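Local coordinates for protein methylthioribose-1-phosphate isomerase (Saccharomyces cerevisiae, PDB 1W2W) that catalyses the interconversion of 5-methylthioribose 1-phosphate and 5-methylthioribulose 1-phosphate in methionine salvage, the chain here being the N-terminal piece of the enzyme, at residues A[11-16]-A[135-140]; A[36-41]-A[100-105]; A[42-45]-A[49-52]; A[65-70]-A[81-86]; A[124-127]-A[131-134]. All blocks are in the same frame, centred on the assembly; numbering follows the deposited sequence.

Contact 1: A[11-16]-A[135-140]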
# COMPACT_ATOMS: atom_id res chain seq x y z
N SER A 11 30.83 8.94 -26.42
CA SER A 11 31.58 8.74 -27.65
C SER A 11 32.56 9.87 -27.94
O SER A 11 33.59 9.66 -28.60
CB SER A 11 30.63 8.54 -28.83
OG SER A 11 29.97 9.75 -29.15
N GLU A 12 32.24 11.07 -27.46
CA GLU A 12 33.21 12.18 -27.45
C GLU A 12 33.65 12.40 -26.01
O GLU A 12 32.95 13.04 -25.22
CB GLU A 12 32.55 13.46 -27.98
CG GLU A 12 32.25 13.48 -29.48
CD GLU A 12 31.42 14.69 -29.86
OE1 GLU A 12 31.85 15.82 -29.55
OE2 GLU A 12 30.34 14.54 -30.46
N PRO A 13 34.81 11.86 -25.62
CA PRO A 13 35.23 11.96 -24.22
C PRO A 13 35.28 13.40 -23.69
O PRO A 13 35.07 13.60 -22.50
CB PRO A 13 36.62 11.31 -24.23
CG PRO A 13 36.58 10.38 -25.40
CD PRO A 13 35.78 11.11 -26.44
N GLU A 14 35.55 14.36 -24.57
CA GLU A 14 35.64 15.76 -24.15
C GLU A 14 34.31 16.53 -24.16
O GLU A 14 34.26 17.69 -23.75
CB GLU A 14 36.70 16.50 -24.96
CG GLU A 14 38.11 16.30 -24.43
CD GLU A 14 39.18 17.00 -25.24
OE1 GLU A 14 39.09 18.23 -25.44
OE2 GLU A 14 40.11 16.32 -25.69
N ASN A 15 33.25 15.87 -24.60
CA ASN A 15 31.98 16.54 -24.87
C ASN A 15 30.86 15.52 -24.71
O ASN A 15 30.13 15.24 -25.66
CB ASN A 15 31.98 17.07 -26.31
CG ASN A 15 30.77 17.92 -26.64
OD1 ASN A 15 30.25 18.66 -25.80
ND2 ASN A 15 30.31 17.83 -27.89
N VAL A 16 30.73 14.95 -23.51
CA VAL A 16 29.74 13.88 -23.33
C VAL A 16 28.34 14.47 -23.31
O VAL A 16 28.17 15.66 -23.02
CB VAL A 16 29.97 13.06 -22.04
CG1 VAL A 16 31.35 12.42 -22.04
CG2 VAL A 16 29.75 13.90 -20.78
N SER A 135 40.27 12.82 -16.05
CA SER A 135 40.26 11.78 -15.02
C SER A 135 38.84 11.49 -14.55
O SER A 135 38.50 10.35 -14.22
CB SER A 135 41.12 12.21 -13.83
OG SER A 135 42.48 12.38 -14.23
N LEU A 136 38.00 12.52 -14.50
CA LEU A 136 36.60 12.36 -14.14
C LEU A 136 35.85 11.56 -15.21
O LEU A 136 35.00 10.73 -14.87
CB LEU A 136 35.93 13.71 -13.90
CG LEU A 136 34.46 13.69 -13.48
CD1 LEU A 136 34.24 12.88 -12.20
CD2 LEU A 136 33.89 15.10 -13.33
N TYR A 137 36.14 11.83 -16.48
CA TYR A 137 35.58 11.02 -17.56
C TYR A 137 35.91 9.55 -17.34
O TYR A 137 35.04 8.67 -17.42
CB TYR A 137 36.14 11.44 -18.92
CG TYR A 137 35.68 10.54 -20.06
CD1 TYR A 137 34.42 10.69 -20.62
CD2 TYR A 137 36.52 9.55 -20.57
CE1 TYR A 137 33.99 9.86 -21.66
CE2 TYR A 137 36.10 8.73 -21.60
CZ TYR A 137 34.84 8.89 -22.14
OH TYR A 137 34.44 8.07 -23.18
N ASN A 138 37.19 9.27 -17.08
CA ASN A 138 37.60 7.89 -16.79
C ASN A 138 36.84 7.35 -15.59
O ASN A 138 36.39 6.19 -15.60
CB ASN A 138 39.11 7.80 -16.56
CG ASN A 138 39.90 7.99 -17.84
OD1 ASN A 138 39.32 7.95 -18.93
ND2 ASN A 138 41.20 8.20 -17.73
N TYR A 139 36.68 8.18 -14.56
CA TYR A 139 36.02 7.72 -13.34
C TYR A 139 34.57 7.32 -13.61
O TYR A 139 34.10 6.25 -13.17
CB TYR A 139 36.06 8.76 -12.21
CG TYR A 139 35.15 8.33 -11.08
CD1 TYR A 139 35.54 7.33 -10.20
CD2 TYR A 139 33.90 8.91 -10.91
CE1 TYR A 139 34.71 6.93 -9.18
CE2 TYR A 139 33.05 8.51 -9.88
CZ TYR A 139 33.47 7.51 -9.02
OH TYR A 139 32.69 7.07 -7.98
N VAL A 140 33.85 8.19 -14.32
CA VAL A 140 32.43 7.90 -14.55
C VAL A 140 32.22 6.69 -15.46
O VAL A 140 31.28 5.91 -15.25
CB VAL A 140 31.62 9.14 -15.00
CG1 VAL A 140 31.78 10.26 -13.99
CG2 VAL A 140 32.00 9.59 -16.41
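One face of the Y137 ring is covered by P13, while V16 reaches its edge near the ring plane. CB of P13 sits 3.8 Å from the centroid of the Y137 ring and only 16° off its normal, a CH-pi contact made over the face and shifted somewhat toward the rim. The proline backbone takes part in the same cover, its CA lying 3.5 Å from CE1 of Y137. At the edge, CG1 of V16 comes within 3.7 Å of CE1 of Y137, and both side chains meet the tyrosine at a slant. A chi1 of 175° sets CG of Y137 beside the carbonyl carbon, which carries the ring off the helix toward the turn. Its hydroxyl is engaged beyond the contact, in a hydrogen bond with O of R10.

P13 is held in place by a type I beta turn from E12 to N15, closed by N15 N to E12 O at 2.9 Å. The turn has a second, side-chain tie: ND2 of N15 donates almost straight (169°) to OE1 of E12 at 3.0 Å. OE1 of E12 lies in the amide plane of N15, while ND2 of N15 comes from above the E12 carboxylate plane. Q69, on helix 53-73, grips the turn's backbone. The whole is a type I turn within the loop that joins antiparallel strands 6-9 and 17-21, docked by a proline-on-tyrosine contact against the long helix 129-168.

Contact 2: A[36-41]-A[100-105]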
# COMPACT_ATOMS: atom_id res chain seq x y z
N HIS A 36 23.05 19.13 -17.71
CA HIS A 36 24.14 20.01 -18.14
C HIS A 36 25.03 20.44 -16.99
O HIS A 36 26.24 20.63 -17.16
CB HIS A 36 23.58 21.23 -18.88
CG HIS A 36 22.84 20.88 -20.14
ND1 HIS A 36 23.47 20.31 -21.23
CD2 HIS A 36 21.54 21.00 -20.48
CE1 HIS A 36 22.58 20.10 -22.19
NE2 HIS A 36 21.40 20.51 -21.76
N THR A 37 24.44 20.62 -15.81
CA THR A 37 25.18 21.15 -14.67
C THR A 37 24.85 20.40 -13.39
O THR A 37 23.95 19.55 -13.37
CB THR A 37 24.83 22.62 -14.44
OG1 THR A 37 23.49 22.70 -13.92
CG2 THR A 37 24.78 23.37 -15.77
N ILE A 38 25.57 20.76 -12.34
CA ILE A 38 25.33 20.15 -11.04
C ILE A 38 23.94 20.54 -10.53
O ILE A 38 23.31 19.78 -9.78
CB ILE A 38 26.46 20.50 -10.05
CG1 ILE A 38 27.73 19.76 -10.50
CG2 ILE A 38 26.10 20.05 -8.63
CD1 ILE A 38 29.01 20.20 -9.78
N ASP A 39 23.44 21.69 -10.95
CA ASP A 39 22.08 22.05 -10.54
C ASP A 39 21.07 21.07 -11.11
O ASP A 39 20.07 20.79 -10.46
CB ASP A 39 21.69 23.47 -10.97
CG ASP A 39 22.55 24.52 -10.33
OD1 ASP A 39 22.49 24.67 -9.09
OD2 ASP A 39 23.33 25.24 -10.99
N ASP A 40 21.33 20.57 -12.32
CA ASP A 40 20.42 19.62 -12.96
C ASP A 40 20.48 18.28 -12.23
O ASP A 40 19.45 17.66 -11.97
CB ASP A 40 20.80 19.40 -14.42
CG ASP A 40 20.63 20.66 -15.26
OD1 ASP A 40 19.78 21.52 -14.91
OD2 ASP A 40 21.30 20.85 -16.30
N GLY A 41 21.69 17.85 -11.91
CA GLY A 41 21.90 16.64 -11.14
C GLY A 41 21.17 16.72 -9.81
O GLY A 41 20.44 15.81 -9.43
N ASP A 100 29.34 19.60 -2.37
CA ASP A 100 28.58 19.56 -1.13
C ASP A 100 27.08 19.83 -1.32
O ASP A 100 26.25 19.20 -0.68
CB ASP A 100 29.18 20.52 -0.08
CG ASP A 100 30.61 20.15 0.30
OD1 ASP A 100 31.06 19.02 0.01
OD2 ASP A 100 31.38 20.94 0.90
N PHE A 101 26.74 20.76 -2.21
CA PHE A 101 25.34 21.02 -2.56
C PHE A 101 24.71 19.75 -3.13
O PHE A 101 23.65 19.30 -2.67
CB PHE A 101 25.29 22.18 -3.57
CG PHE A 101 23.92 22.45 -4.13
CD1 PHE A 101 22.85 22.74 -3.30
CD2 PHE A 101 23.72 22.42 -5.50
CE1 PHE A 101 21.60 22.99 -3.82
CE2 PHE A 101 22.47 22.67 -6.04
CZ PHE A 101 21.40 22.96 -5.20
N LEU A 102 25.39 19.15 -4.11
CA LEU A 102 24.89 17.93 -4.75
C LEU A 102 24.66 16.83 -3.72
O LEU A 102 23.62 16.15 -3.74
CB LEU A 102 25.89 17.44 -5.81
CG LEU A 102 25.49 16.18 -6.60
CD1 LEU A 102 24.14 16.44 -7.26
CD2 LEU A 102 26.54 15.92 -7.67
N LEU A 103 25.63 16.65 -2.82
CA LEU A 103 25.53 15.68 -1.73
C LEU A 103 24.25 15.85 -0.91
O LEU A 103 23.68 14.87 -0.42
CB LEU A 103 26.75 15.76 -0.81
CG LEU A 103 26.76 14.81 0.39
CD1 LEU A 103 27.03 13.39 -0.09
CD2 LEU A 103 27.81 15.25 1.40
N SER A 104 23.82 17.09 -0.74
CA SER A 104 22.65 17.37 0.10
C SER A 104 21.31 17.01 -0.53
O SER A 104 20.28 17.05 0.14
CB SER A 104 22.62 18.84 0.53
OG SER A 104 22.25 19.69 -0.55
N SER A 105 21.32 16.65 -1.82
CA SER A 105 20.10 16.30 -2.54
C SER A 105 19.19 15.31 -1.79
O SER A 105 18.03 15.61 -1.51
CB SER A 105 20.44 15.75 -3.93
OG SER A 105 21.37 14.68 -3.85
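Two helices of the N-terminal helical region meet here, the first turn of helix 38-46 packing against the C-terminal part of helix 88-103. The main packing is aliphatic: CG2 of I38 lies 3.8 Å from CB of L102, the two side chains crossing at about a right angle. Next to it, CD1 of L102 comes to 3.9 Å from the backbone C of G41, which has no side chain between L102 and the helix backbone. With chi1 at -178°, L102 turns CG opposite its own amide nitrogen and sends the branch across to G41. To one side, OD1 of D39 stands 3.6 Å from CE2 of F101, with carboxylate and ring planes 60° apart; the other oxygen of D39 makes a salt bridge with R98.

A capping box starts helix 38-46. OG1 of T37 accepts weakly from the amides of D39 and D40, and OD2 of D40 in return takes T37 N at 3.2 Å. The same OD2 of D40 receives H36 N at 2.8 Å on its anti lone pair. No hydrogen bond spans the two segments, which implies that between them contact is by packing alone; the D39-R98 salt bridge adds a charged link between the same two helices.

Contact 3: A[42-45]-A[49-52]. With SO4 (sulfate ion), chain I.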
# COMPACT_ATOMS: atom_id res chain seq x y z
N TYR A 42 21.36 17.83 -9.10
CA TYR A 42 20.69 18.03 -7.82
C TYR A 42 19.19 17.99 -8.02
O TYR A 42 18.47 17.34 -7.25
CB TYR A 42 21.08 19.39 -7.22
CG TYR A 42 20.34 19.74 -5.94
CD1 TYR A 42 20.88 19.42 -4.70
CD2 TYR A 42 19.11 20.38 -5.98
CE1 TYR A 42 20.20 19.74 -3.53
CE2 TYR A 42 18.43 20.71 -4.82
CZ TYR A 42 18.99 20.38 -3.60
OH TYR A 42 18.31 20.70 -2.44
N SER A 43 18.70 18.68 -9.05
CA SER A 43 17.26 18.78 -9.24
C SER A 43 16.61 17.43 -9.53
O SER A 43 15.58 17.11 -8.94
CB SER A 43 16.91 19.77 -10.34
OG SER A 43 15.49 19.89 -10.45
N VAL A 44 17.20 16.64 -10.42
CA VAL A 44 16.56 15.36 -10.74
C VAL A 44 16.65 14.36 -9.59
O VAL A 44 15.79 13.49 -9.47
CB VAL A 44 17.03 14.73 -12.06
CG1 VAL A 44 16.76 15.68 -13.24
CG2 VAL A 44 18.51 14.31 -11.97
N ILE A 45 17.69 14.46 -8.77
CA ILE A 45 17.80 13.60 -7.60
C ILE A 45 16.79 14.01 -6.52
O ILE A 45 16.04 13.19 -6.00
CB ILE A 45 19.23 13.60 -7.02
CG1 ILE A 45 20.21 12.97 -8.02
CG2 ILE A 45 19.26 12.84 -5.69
CD1 ILE A 45 21.70 13.25 -7.65
N GLN A 49 13.16 12.37 -9.99
CA GLN A 49 13.05 12.10 -11.41
C GLN A 49 14.05 11.03 -11.80
O GLN A 49 13.76 10.20 -12.64
CB GLN A 49 13.31 13.36 -12.23
CG GLN A 49 12.19 14.38 -12.13
CD GLN A 49 12.56 15.67 -12.82
OE1 GLN A 49 13.48 16.35 -12.38
NE2 GLN A 49 11.87 16.00 -13.91
N VAL A 50 15.23 11.05 -11.17
CA VAL A 50 16.10 9.87 -11.14
C VAL A 50 16.07 9.36 -9.71
O VAL A 50 16.18 10.15 -8.76
CB VAL A 50 17.56 10.25 -11.49
CG1 VAL A 50 18.47 9.03 -11.39
CG2 VAL A 50 17.65 10.85 -12.90
N ARG A 51 15.91 8.05 -9.53
CA ARG A 51 16.03 7.49 -8.19
C ARG A 51 16.55 6.07 -8.30
O ARG A 51 16.82 5.59 -9.40
CB ARG A 51 14.71 7.58 -7.41
CG ARG A 51 13.42 7.41 -8.24
CD ARG A 51 13.33 6.07 -8.96
NE ARG A 51 13.54 4.96 -8.03
CZ ARG A 51 13.87 3.72 -8.37
NH1 ARG A 51 14.04 3.39 -9.64
NH2 ARG A 51 14.03 2.80 -7.42
N GLY A 52 16.71 5.40 -7.17
CA GLY A 52 17.51 4.19 -7.16
C GLY A 52 18.94 4.51 -6.75
O GLY A 52 19.58 5.38 -7.34
S SO4 I . 14.50 5.31 -4.10
O1 SO4 I . 15.66 6.06 -4.60
O2 SO4 I . 13.86 6.09 -3.04
O3 SO4 I . 13.54 5.12 -5.17
O4 SO4 I . 14.96 4.03 -3.56
O HOH W 1 14.66 18.79 -12.67
O HOH W 2 16.42 10.52 -6.21
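Backbone bonding comes first: O of V44 takes two amides of the following loop. V50 N donates to V44 O at 3.0 Å and 167°, from above the carbonyl plane, and Q49 N adds a weak, bent bond. Apolar packing backs this up, with CG2 of V44 3.7 Å from CG2 of V50. The other branch, CG1 of V44, touches OE1 of Q49 at 3.5 Å, the side chains crossing at about a right angle.

Two waters add bridges. One links OG of S43 to OE1 of Q49, which is also bonded to S47; a second donates to both I45 O and V50 O.

The ionic part involves a sulfate ion, probably from the crystallisation liquor. R51, bent at chi2 and chi3, meets sulfate O3 edge-on in the guanidinium plane, through NE at 2.9 Å and NH2 at 3.3 Å. G52 N gives a straight bond to sulfate O1 (2.9 Å). With a leucine in place of R51, the sulfate would probably lose its in-plane charged grip, and N182 O and Q23 OE1 their guanidinium donors. The loop after helix 38-46, which leads to the N-cap G52 of helix 53-73, here binds an anion together with R106 of another chain.

Contact 4: A[65-70]-A[81-86]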
# COMPACT_ATOMS: atom_id res chain seq x y z
N LEU A 65 30.68 16.05 -14.37
CA LEU A 65 31.41 16.02 -15.64
C LEU A 65 30.78 16.95 -16.68
O LEU A 65 31.50 17.70 -17.35
CB LEU A 65 31.55 14.59 -16.18
CG LEU A 65 32.23 14.45 -17.55
CD1 LEU A 65 33.68 14.95 -17.51
CD2 LEU A 65 32.18 13.01 -18.04
N THR A 66 29.46 16.92 -16.85
CA THR A 66 28.86 17.85 -17.80
C THR A 66 29.13 19.30 -17.40
O THR A 66 29.32 20.15 -18.27
CB THR A 66 27.34 17.62 -18.00
OG1 THR A 66 26.67 17.63 -16.74
CG2 THR A 66 27.05 16.24 -18.56
N GLU A 67 29.14 19.58 -16.10
CA GLU A 67 29.41 20.93 -15.63
C GLU A 67 30.82 21.38 -15.99
O GLU A 67 31.02 22.49 -16.50
CB GLU A 67 29.16 21.10 -14.13
CG GLU A 67 29.53 22.50 -13.64
CD GLU A 67 28.74 22.93 -12.43
OE1 GLU A 67 29.33 23.55 -11.53
OE2 GLU A 67 27.52 22.65 -12.39
N VAL A 68 31.82 20.54 -15.73
CA VAL A 68 33.19 20.98 -15.99
C VAL A 68 33.45 21.10 -17.48
O VAL A 68 34.23 21.95 -17.92
CB VAL A 68 34.25 20.11 -15.29
CG1 VAL A 68 34.05 20.12 -13.77
CG2 VAL A 68 34.24 18.72 -15.84
N GLN A 69 32.78 20.26 -18.27
CA GLN A 69 32.92 20.36 -19.72
C GLN A 69 32.23 21.59 -20.28
O GLN A 69 32.71 22.19 -21.24
CB GLN A 69 32.47 19.08 -20.42
CG GLN A 69 33.29 17.89 -19.94
CD GLN A 69 33.15 16.68 -20.82
OE1 GLN A 69 32.10 16.47 -21.43
NE2 GLN A 69 34.20 15.87 -20.89
N LEU A 70 31.10 21.96 -19.68
CA LEU A 70 30.40 23.17 -20.09
C LEU A 70 31.23 24.42 -19.79
O LEU A 70 31.31 25.33 -20.61
CB LEU A 70 29.04 23.25 -19.39
CG LEU A 70 28.12 24.43 -19.74
CD1 LEU A 70 27.98 24.59 -21.24
CD2 LEU A 70 26.74 24.25 -19.10
N THR A 81 30.01 31.55 -14.82
CA THR A 81 30.24 32.81 -14.11
C THR A 81 30.28 32.63 -12.60
O THR A 81 30.61 33.57 -11.87
CB THR A 81 29.22 33.89 -14.50
OG1 THR A 81 27.93 33.56 -13.98
CG2 THR A 81 29.02 33.90 -16.01
N LEU A 82 29.94 31.43 -12.13
CA LEU A 82 30.07 31.09 -10.72
C LEU A 82 31.54 30.92 -10.35
O LEU A 82 31.89 30.95 -9.17
CB LEU A 82 29.32 29.80 -10.39
CG LEU A 82 27.80 29.81 -10.54
CD1 LEU A 82 27.22 28.44 -10.22
CD2 LEU A 82 27.15 30.89 -9.68
N TYR A 83 32.37 30.74 -11.36
CA TYR A 83 33.77 30.35 -11.16
C TYR A 83 34.74 31.48 -11.46
O TYR A 83 34.57 32.20 -12.44
CB TYR A 83 34.13 29.15 -12.04
CG TYR A 83 33.48 27.85 -11.61
CD1 TYR A 83 34.14 26.97 -10.77
CD2 TYR A 83 32.20 27.51 -12.06
CE1 TYR A 83 33.55 25.77 -10.37
CE2 TYR A 83 31.61 26.32 -11.67
CZ TYR A 83 32.29 25.46 -10.82
OH TYR A 83 31.70 24.27 -10.43
N SER A 84 35.76 31.61 -10.62
CA SER A 84 36.94 32.41 -10.94
C SER A 84 37.98 31.54 -11.66
O SER A 84 38.86 30.95 -11.02
CB SER A 84 37.51 33.01 -9.65
OG SER A 84 38.68 33.78 -9.90
N LEU A 85 37.86 31.46 -12.99
CA LEU A 85 38.57 30.46 -13.77
C LEU A 85 40.05 30.79 -13.89
O LEU A 85 40.86 29.94 -14.26
CB LEU A 85 37.97 30.33 -15.18
CG LEU A 85 36.56 29.75 -15.27
CD1 LEU A 85 36.09 29.69 -16.72
CD2 LEU A 85 36.52 28.36 -14.62
N VAL A 86 40.40 32.03 -13.56
CA VAL A 86 41.78 32.48 -13.62
C VAL A 86 42.71 31.73 -12.67
O VAL A 86 43.93 31.81 -12.79
CB VAL A 86 41.85 34.00 -13.38
CG1 VAL A 86 41.42 34.35 -11.96
CG2 VAL A 86 43.25 34.54 -13.70
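The carboxylate of E67 and the ring of Y83 stand nearly perpendicular, their planes 83° apart, and meet through a single oxygen. OH of Y83 donates to OE1 of E67 at 2.7 Å, on the anti lone pair, the one turned away from the other oxygen. OE1 of E67 lies in the plane of the Y83 ring at its hydroxyl edge, 3.6 Å from CE2 of Y83. Glutamate and tyrosine approach obliquely: E67 leaves the helix with chi1 at 177° and runs extended beyond CG, which brings its carboxylate to the hydroxyl of a side chain from the loop 81-86.

Both residues are buried, and the carboxylate is well supplied with partners. OE1 of E67 also forms a salt bridge with R98, and OE2 accepts from I38 N. The nearby arginine is likely to stabilise the charged form of the glutamate. A phenylalanine replacing Y83 would probably leave OE1 of E67 without its hydroxyl donor in a buried place and the carboxylate less fixed in rotation.

The ring itself is packed on V94, L95 and R98, all from helix 88-103. The contact thus lies where the loop between helices 53-73 and 88-103 folds back onto the first of them, beside the start of helix 38-46.

Contact 5: A[124-127]-A[131-134]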
# COMPACT_ATOMS: atom_id res chain seq x y z
N LYS A 124 41.50 16.62 -5.94
CA LYS A 124 42.68 16.98 -5.16
C LYS A 124 44.00 16.54 -5.78
O LYS A 124 45.06 17.10 -5.48
CB LYS A 124 42.56 16.46 -3.72
CG LYS A 124 41.63 17.28 -2.86
CD LYS A 124 40.81 16.38 -1.93
CE LYS A 124 41.67 15.78 -0.84
NZ LYS A 124 40.97 15.87 0.48
N SER A 125 43.98 15.54 -6.66
CA SER A 125 45.20 15.17 -7.35
C SER A 125 45.30 15.62 -8.81
O SER A 125 46.21 15.20 -9.53
CB SER A 125 45.52 13.68 -7.19
OG SER A 125 44.43 12.86 -7.59
N SER A 126 44.38 16.47 -9.25
CA SER A 126 44.45 17.03 -10.60
C SER A 126 45.16 18.39 -10.61
O SER A 126 44.90 19.23 -9.77
CB SER A 126 43.04 17.19 -11.18
OG SER A 126 42.37 15.94 -11.20
N SER A 127 46.06 18.62 -11.57
CA SER A 127 46.84 19.86 -11.54
C SER A 127 46.08 21.06 -12.10
O SER A 127 46.42 22.21 -11.80
CB SER A 127 48.17 19.68 -12.26
OG SER A 127 48.00 18.88 -13.42
N ALA A 131 43.00 18.31 -16.59
CA ALA A 131 43.36 17.01 -16.05
C ALA A 131 42.18 16.40 -15.29
O ALA A 131 41.92 15.20 -15.42
CB ALA A 131 44.57 17.12 -15.14
N PHE A 132 41.49 17.22 -14.51
CA PHE A 132 40.33 16.77 -13.75
C PHE A 132 39.26 16.22 -14.70
O PHE A 132 38.69 15.15 -14.45
CB PHE A 132 39.76 17.91 -12.91
CG PHE A 132 38.53 17.54 -12.12
CD1 PHE A 132 38.59 16.54 -11.15
CD2 PHE A 132 37.32 18.17 -12.35
CE1 PHE A 132 37.47 16.20 -10.42
CE2 PHE A 132 36.19 17.83 -11.62
CZ PHE A 132 36.26 16.85 -10.66
N ASP A 133 39.01 16.96 -15.77
CA ASP A 133 38.04 16.59 -16.79
C ASP A 133 38.33 15.18 -17.31
O ASP A 133 37.48 14.29 -17.29
CB ASP A 133 38.13 17.65 -17.90
CG ASP A 133 37.06 17.53 -18.96
OD1 ASP A 133 36.59 16.41 -19.25
OD2 ASP A 133 36.64 18.54 -19.59
N GLY A 134 39.56 14.97 -17.77
CA GLY A 134 39.97 13.68 -18.30
C GLY A 134 39.85 12.56 -17.28
O GLY A 134 39.39 11.47 -17.62
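S126 faces the first part of helix 129-168, its hydroxymethyl group set against the backbone of F132. OG of S126 is 3.4 Å from CA of F132 and 3.7 Å from CB of F132, while CB of S126 lies 3.7 Å from the F132 backbone N. OG of S126 is also near the plane of the F132 ring, at its edge, 3.8 Å from CD1 of F132. These are packing contacts, with no hydrogen bond across the segments. Flanking them, CB of A131 closes on the serines more loosely, reaching 4.1 Å from S127 N and 4.2 Å from CB of S126.

One step out are the bonds that position the serine. OG stands anti to the carbonyl carbon of S126 (chi1 -58°), beside its backbone N, and is hydrogen-bonded to O of I122, in the last turns of helix 111-124. S126 O accepts from the indole NE1 of W88, so the residue is held from both its side chain and its carbonyl. On the helix side, D128 OD1 accepts from the amide of A131, near the start of helix 129-168.

Further out, the ring of F132 lies among I119, I122 and L123 of helix 111-124 and V68 of helix 53-73. The contact closes the short connection between helices 111-124 and 129-168. Its chemistry implies that a buried hydroxyl can pack against the backbone and ring edge of F132 without a polar partner there, because its hydrogen bond is made with the preceding helix, leaving van der Waals contact to join the two segments.

In the fold
Helix 53-73 ties most of the set together. Q69 of contact 4 reaches contact 1 through NE2 to P13 O and OE1 to V16 N, both 2.9 Å, and contact 5 through NE2 to D133 OD1, also 2.9 Å. E67 joins contact 4 to contact 2. Contacts 2 and 3 share helix 38-46, their centres about 10 Å apart, and Y42 stacks on F101. Contacts 1 and 5 follow one another on helix 129-168. Contact 3 alone holds the sulfate; the centres of contacts 3 and 5 are about 26 Å apart. All five lie away from C181, the predicted transition-state stabiliser, although R51 of contact 3 bonds to O of its neighbour N182. In sequence, contacts 2 to 5 are nested inside contact 1.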